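Local structure of putative transcription regulator (Lactobacillus plantarum WCFS1, 3COL) at residues V96-T108 with V159-S171. The protein probably binds DNA through an N-terminal helix-turn-helix domain of the TetR family and regulates transcription as a dimer. Residues are numbered along the deposited sequence; the frame is centred on the assembly and turned at random.
Sequences VYDYSLANPDSLT and VFSTIHTHTTNIS
The backbone of Tyr97 lies opposite that of Ile163, and Leu101's that of Thr167, where helix segments 96-102 and 159-171 run roughly parallel, their axes 30° apart in direction and 9.5 Å apart at closest approach. The 96-108 segment then breaks at Asn103 and starts a second helix, whose Leu107 lies beside His164, so helix 152-171 packs against both arms of the bend. Ile163 is the knob of this interface, set among Val96, Tyr97, Ser100 and Leu107; its CG2 presses on Ser100 CB at 3.4 Å, tighter than usual for carbons. Val96 CG1 lies over one face of the Phe160 ring, 4.0 Å from its centroid.

Polar groups are threaded through this packing. Thr167 OG1 lies within reach of the serine hydroxyl, 2.7 Å from Ser100 OG, and gives its own proton to Ile163 O, which also takes Thr167 N from the opposite face of its plane. The His164 side chain extends with CG opposite the backbone N (chi1 -172°); NE2 hydrogen-bonds Thr108 OG1 (2.6 Å), which lies in the ring plane at its edge, while Leu107 CB covers one ring face. With a leucine here instead of His164, the Thr108 hydroxyl would probably lose its imidazole partner, and Leu107 CB the flat face it packs on. Tyr97 and His166 meet rim to rim and share a water, His166 ND1 being bonded to Tyr175.

Thr108 also touches Leu24 of helix 11-26 in the probable DNA-binding domain, whereas Ser161 and Thr165 pack on the second subunit. Short polar contacts at Thr167 and His164, added to the Ile163 knob, thus probably fix how the bend sits on a helix that also meets the second subunit.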
loop_
_atom_site.group_PDB
_atom_site.type_symbol
_atom_site.label_atom_id
_atom_site.label_comp_id
_atom_site.label_asym_id
_atom_site.label_seq_id
_atom_site.Cartn_x
_atom_site.Cartn_y
_atom_site.Cartn_z
ATOM N N VAL A 96 3.821 6.057 -14.479
ATOM C CA VAL A 96 3.122 5.880 -13.159
ATOM C C VAL A 96 3.608 6.950 -12.175
ATOM O O VAL A 96 2.824 7.581 -11.483
ATOM C CB VAL A 96 3.318 4.444 -12.579
ATOM C CG1 VAL A 96 2.625 4.287 -11.168
ATOM C CG2 VAL A 96 2.822 3.377 -13.525
ATOM N N TYR A 97 4.918 7.156 -12.143
ATOM C CA TYR A 97 5.568 8.172 -11.314
ATOM C C TYR A 97 5.057 9.578 -11.593
ATOM O O TYR A 97 4.597 10.262 -10.667
ATOM C CB TYR A 97 7.090 8.081 -11.505
ATOM C CG TYR A 97 7.927 9.074 -10.749
ATOM C CD1 TYR A 97 8.416 8.780 -9.474
ATOM C CD2 TYR A 97 8.268 10.313 -11.335
ATOM C CE1 TYR A 97 9.221 9.728 -8.770
ATOM C CE2 TYR A 97 9.075 11.257 -10.658
ATOM C CZ TYR A 97 9.544 10.954 -9.374
ATOM O OH TYR A 97 10.318 11.892 -8.696
ATOM N N ASP A 98 5.109 10.004 -12.859
ATOM C CA ASP A 98 4.602 11.343 -13.231
ATOM C C ASP A 98 3.122 11.455 -12.905
ATOM O O ASP A 98 2.684 12.474 -12.332
ATOM C CB ASP A 98 4.776 11.622 -14.726
ATOM C CG ASP A 98 6.241 11.774 -15.147
ATOM O OD1 ASP A 98 7.114 12.059 -14.296
ATOM O OD2 ASP A 98 6.496 11.643 -16.365
ATOM N N TYR A 99 2.362 10.431 -13.310
ATOM C CA TYR A 99 0.917 10.374 -13.048
ATOM C C TYR A 99 0.588 10.568 -11.574
ATOM O O TYR A 99 -0.260 11.378 -11.221
ATOM C CB TYR A 99 0.256 9.074 -13.536
ATOM C CG TYR A 99 -1.177 9.046 -13.064
ATOM C CD1 TYR A 99 -2.137 9.883 -13.659
ATOM C CD2 TYR A 99 -1.565 8.274 -11.972
ATOM C CE1 TYR A 99 -3.427 9.901 -13.208
ATOM C CE2 TYR A 99 -2.865 8.298 -11.509
ATOM C CZ TYR A 99 -3.784 9.109 -12.132
ATOM O OH TYR A 99 -5.090 9.151 -11.684
ATOM N N SER A 100 1.261 9.801 -10.717
ATOM C CA SER A 100 1.006 9.866 -9.301
ATOM C C SER A 100 1.319 11.238 -8.684
ATOM O O SER A 100 0.544 11.741 -7.882
ATOM C CB SER A 100 1.746 8.732 -8.567
ATOM O OG SER A 100 1.417 8.727 -7.170
ATOM N N LEU A 101 2.460 11.836 -9.009
ATOM C CA LEU A 101 2.800 13.132 -8.426
ATOM C C LEU A 101 1.854 14.233 -8.856
ATOM O O LEU A 101 1.658 15.210 -8.119
ATOM C CB LEU A 101 4.236 13.537 -8.785
ATOM C CG LEU A 101 5.348 12.639 -8.263
ATOM C CD1 LEU A 101 6.704 13.063 -8.795
ATOM C CD2 LEU A 101 5.361 12.744 -6.758
ATOM N N ALA A 102 1.288 14.071 -10.048
ATOM C CA ALA A 102 0.383 15.074 -10.650
ATOM C C ALA A 102 -1.044 14.896 -10.139
ATOM O O ALA A 102 -1.831 15.833 -10.206
ATOM C CB ALA A 102 0.419 14.978 -12.168
ATOM N N ASN A 103 -1.340 13.671 -9.655
ATOM C CA ASN A 103 -2.610 13.231 -9.035
ATOM C C ASN A 103 -2.376 12.551 -7.676
ATOM O O ASN A 103 -2.558 11.355 -7.528
ATOM C CB ASN A 103 -3.344 12.254 -9.958
ATOM C CG ASN A 103 -3.527 12.819 -11.358
ATOM O OD1 ASN A 103 -4.559 13.437 -11.672
ATOM N ND2 ASN A 103 -2.508 12.655 -12.194
ATOM N N PRO A 104 -2.009 13.342 -6.665
ATOM C CA PRO A 104 -1.502 12.858 -5.367
ATOM C C PRO A 104 -2.447 12.003 -4.528
ATOM O O PRO A 104 -1.974 11.387 -3.574
ATOM C CB PRO A 104 -1.137 14.133 -4.610
ATOM C CG PRO A 104 -1.132 15.251 -5.655
ATOM C CD PRO A 104 -2.072 14.816 -6.746
ATOM N N ASP A 105 -3.745 11.972 -4.856
ATOM C CA ASP A 105 -4.711 11.127 -4.154
ATOM C C ASP A 105 -5.152 9.924 -4.957
ATOM O O ASP A 105 -5.920 9.130 -4.460
ATOM C CB ASP A 105 -5.992 11.913 -3.788
ATOM C CG ASP A 105 -5.729 12.955 -2.728
ATOM O OD1 ASP A 105 -4.951 12.669 -1.790
ATOM O OD2 ASP A 105 -6.271 14.053 -2.872
ATOM N N SER A 106 -4.704 9.816 -6.203
ATOM C CA SER A 106 -5.264 8.799 -7.090
ATOM C C SER A 106 -4.943 7.389 -6.628
ATOM O O SER A 106 -5.832 6.550 -6.468
ATOM C CB SER A 106 -4.824 9.049 -8.541
ATOM O OG SER A 106 -5.607 8.267 -9.410
ATOM N N LEU A 107 -3.670 7.137 -6.341
ATOM C CA LEU A 107 -3.250 5.824 -5.919
ATOM C C LEU A 107 -3.873 5.468 -4.586
ATOM O O LEU A 107 -4.238 4.324 -4.355
ATOM C CB LEU A 107 -1.712 5.754 -5.876
ATOM C CG LEU A 107 -1.001 5.267 -7.145
ATOM C CD1 LEU A 107 -1.298 6.134 -8.280
ATOM C CD2 LEU A 107 0.537 5.202 -6.949
ATOM N N THR A 108 -4.024 6.458 -3.711
ATOM C CA THR A 108 -4.679 6.241 -2.421
ATOM C C THR A 108 -6.119 5.771 -2.637
ATOM O O THR A 108 -6.567 4.805 -1.986
ATOM C CB THR A 108 -4.673 7.533 -1.557
ATOM O OG1 THR A 108 -3.317 7.895 -1.259
ATOM C CG2 THR A 108 -5.460 7.333 -0.226
ATOM N N VAL A 159 6.523 -1.273 -7.731
ATOM C CA VAL A 159 6.282 -0.087 -8.522
ATOM C C VAL A 159 5.257 0.814 -7.843
ATOM O O VAL A 159 5.502 2.000 -7.599
ATOM C CB VAL A 159 5.777 -0.466 -9.941
ATOM C CG1 VAL A 159 5.318 0.829 -10.768
ATOM C CG2 VAL A 159 6.855 -1.186 -10.683
ATOM N N PHE A 160 4.089 0.277 -7.570
ATOM C CA PHE A 160 3.025 1.110 -7.056
ATOM C C PHE A 160 3.222 1.554 -5.631
ATOM O O PHE A 160 2.942 2.723 -5.294
ATOM C CB PHE A 160 1.652 0.445 -7.292
ATOM C CG PHE A 160 1.167 0.659 -8.690
ATOM C CD1 PHE A 160 0.234 1.640 -8.967
ATOM C CD2 PHE A 160 1.721 -0.072 -9.757
ATOM C CE1 PHE A 160 -0.180 1.857 -10.273
ATOM C CE2 PHE A 160 1.326 0.145 -11.040
ATOM C CZ PHE A 160 0.382 1.117 -11.314
ATOM N N SER A 161 3.703 0.641 -4.783
ATOM C CA SER A 161 3.883 0.967 -3.352
ATOM C C SER A 161 4.949 2.029 -3.111
ATOM O O SER A 161 4.737 2.950 -2.328
ATOM C CB SER A 161 4.167 -0.280 -2.529
ATOM O OG SER A 161 4.560 0.069 -1.219
ATOM N N THR A 162 6.069 1.911 -3.816
ATOM C CA THR A 162 7.190 2.880 -3.735
ATOM C C THR A 162 6.760 4.273 -4.234
ATOM O O THR A 162 7.035 5.258 -3.576
ATOM C CB THR A 162 8.426 2.408 -4.545
ATOM O OG1 THR A 162 8.843 1.129 -4.039
ATOM C CG2 THR A 162 9.617 3.395 -4.456
ATOM N N ILE A 163 6.094 4.322 -5.394
ATOM C CA ILE A 163 5.583 5.576 -5.908
ATOM C C ILE A 163 4.501 6.149 -5.004
ATOM O O ILE A 163 4.449 7.353 -4.774
ATOM C CB ILE A 163 5.115 5.420 -7.379
ATOM C CG1 ILE A 163 6.353 5.207 -8.278
ATOM C CG2 ILE A 163 4.256 6.608 -7.806
ATOM C CD1 ILE A 163 6.022 4.720 -9.730
ATOM N N HIS A 164 3.630 5.293 -4.478
ATOM C CA HIS A 164 2.588 5.799 -3.621
ATOM C C HIS A 164 3.162 6.444 -2.345
ATOM O O HIS A 164 2.772 7.539 -2.008
ATOM C CB HIS A 164 1.570 4.706 -3.288
ATOM C CG HIS A 164 0.373 5.220 -2.572
ATOM N ND1 HIS A 164 -0.364 4.449 -1.708
ATOM C CD2 HIS A 164 -0.216 6.437 -2.582
ATOM C CE1 HIS A 164 -1.352 5.172 -1.207
ATOM N NE2 HIS A 164 -1.281 6.379 -1.720
ATOM N N THR A 165 4.081 5.754 -1.663
ATOM C CA THR A 165 4.738 6.259 -0.450
ATOM C C THR A 165 5.445 7.593 -0.716
ATOM O O THR A 165 5.317 8.545 0.052
ATOM C CB THR A 165 5.731 5.232 0.133
ATOM O OG1 THR A 165 5.057 3.986 0.395
ATOM C CG2 THR A 165 6.328 5.720 1.450
ATOM N N HIS A 166 6.174 7.653 -1.814
ATOM C CA HIS A 166 6.899 8.857 -2.214
ATOM C C HIS A 166 5.897 10.012 -2.416
ATOM O O HIS A 166 6.128 11.123 -1.972
ATOM C CB HIS A 166 7.707 8.529 -3.492
ATOM C CG HIS A 166 8.521 9.674 -4.029
ATOM N ND1 HIS A 166 9.413 10.392 -3.256
ATOM C CD2 HIS A 166 8.611 10.190 -5.278
ATOM C CE1 HIS A 166 10.002 11.313 -4.003
ATOM N NE2 HIS A 166 9.531 11.214 -5.231
ATOM N N THR A 167 4.763 9.719 -3.060
ATOM C CA THR A 167 3.721 10.727 -3.308
ATOM C C THR A 167 3.099 11.276 -2.020
ATOM O O THR A 167 2.985 12.475 -1.862
ATOM C CB THR A 167 2.612 10.150 -4.185
ATOM O OG1 THR A 167 3.215 9.692 -5.416
ATOM C CG2 THR A 167 1.529 11.230 -4.476
ATOM N N THR A 168 2.721 10.389 -1.100
ATOM C CA THR A 168 2.126 10.823 0.152
ATOM C C THR A 168 3.180 11.498 1.041
ATOM O O THR A 168 2.856 12.425 1.771
ATOM C CB THR A 168 1.402 9.645 0.889
ATOM O OG1 THR A 168 2.350 8.645 1.202
ATOM C CG2 THR A 168 0.349 8.989 0.014
ATOM N N ASN A 169 4.441 11.067 0.960
ATOM C CA ASN A 169 5.516 11.779 1.681
ATOM C C ASN A 169 5.558 13.248 1.260
ATOM O O ASN A 169 5.723 14.160 2.099
ATOM C CB ASN A 169 6.903 11.161 1.413
ATOM C CG ASN A 169 7.195 9.901 2.225
ATOM O OD1 ASN A 169 6.538 9.601 3.211
ATOM N ND2 ASN A 169 8.219 9.139 1.779
ATOM N N ILE A 170 5.402 13.486 -0.044
ATOM C CA ILE A 170 5.401 14.864 -0.557
ATOM C C ILE A 170 4.154 15.637 -0.083
ATOM O O ILE A 170 4.262 16.802 0.297
ATOM C CB ILE A 170 5.631 14.906 -2.108
ATOM C CG1 ILE A 170 7.086 14.488 -2.439
ATOM C CG2 ILE A 170 5.319 16.323 -2.729
ATOM C CD1 ILE A 170 7.264 13.962 -3.858
ATOM N N SER A 171 2.984 14.993 -0.072
ATOM C CA SER A 171 1.756 15.647 0.429
ATOM C C SER A 171 1.807 15.969 1.913
ATOM O O SER A 171 1.148 16.906 2.369
ATOM C CB SER A 171 0.502 14.769 0.158
ATOM O OG SER A 171 0.419 14.493 -1.220
HETATM O O HOH W 1 10.501 13.517 -6.899
HETATM O O HOH W 2 -1.030 12.114 -1.290
#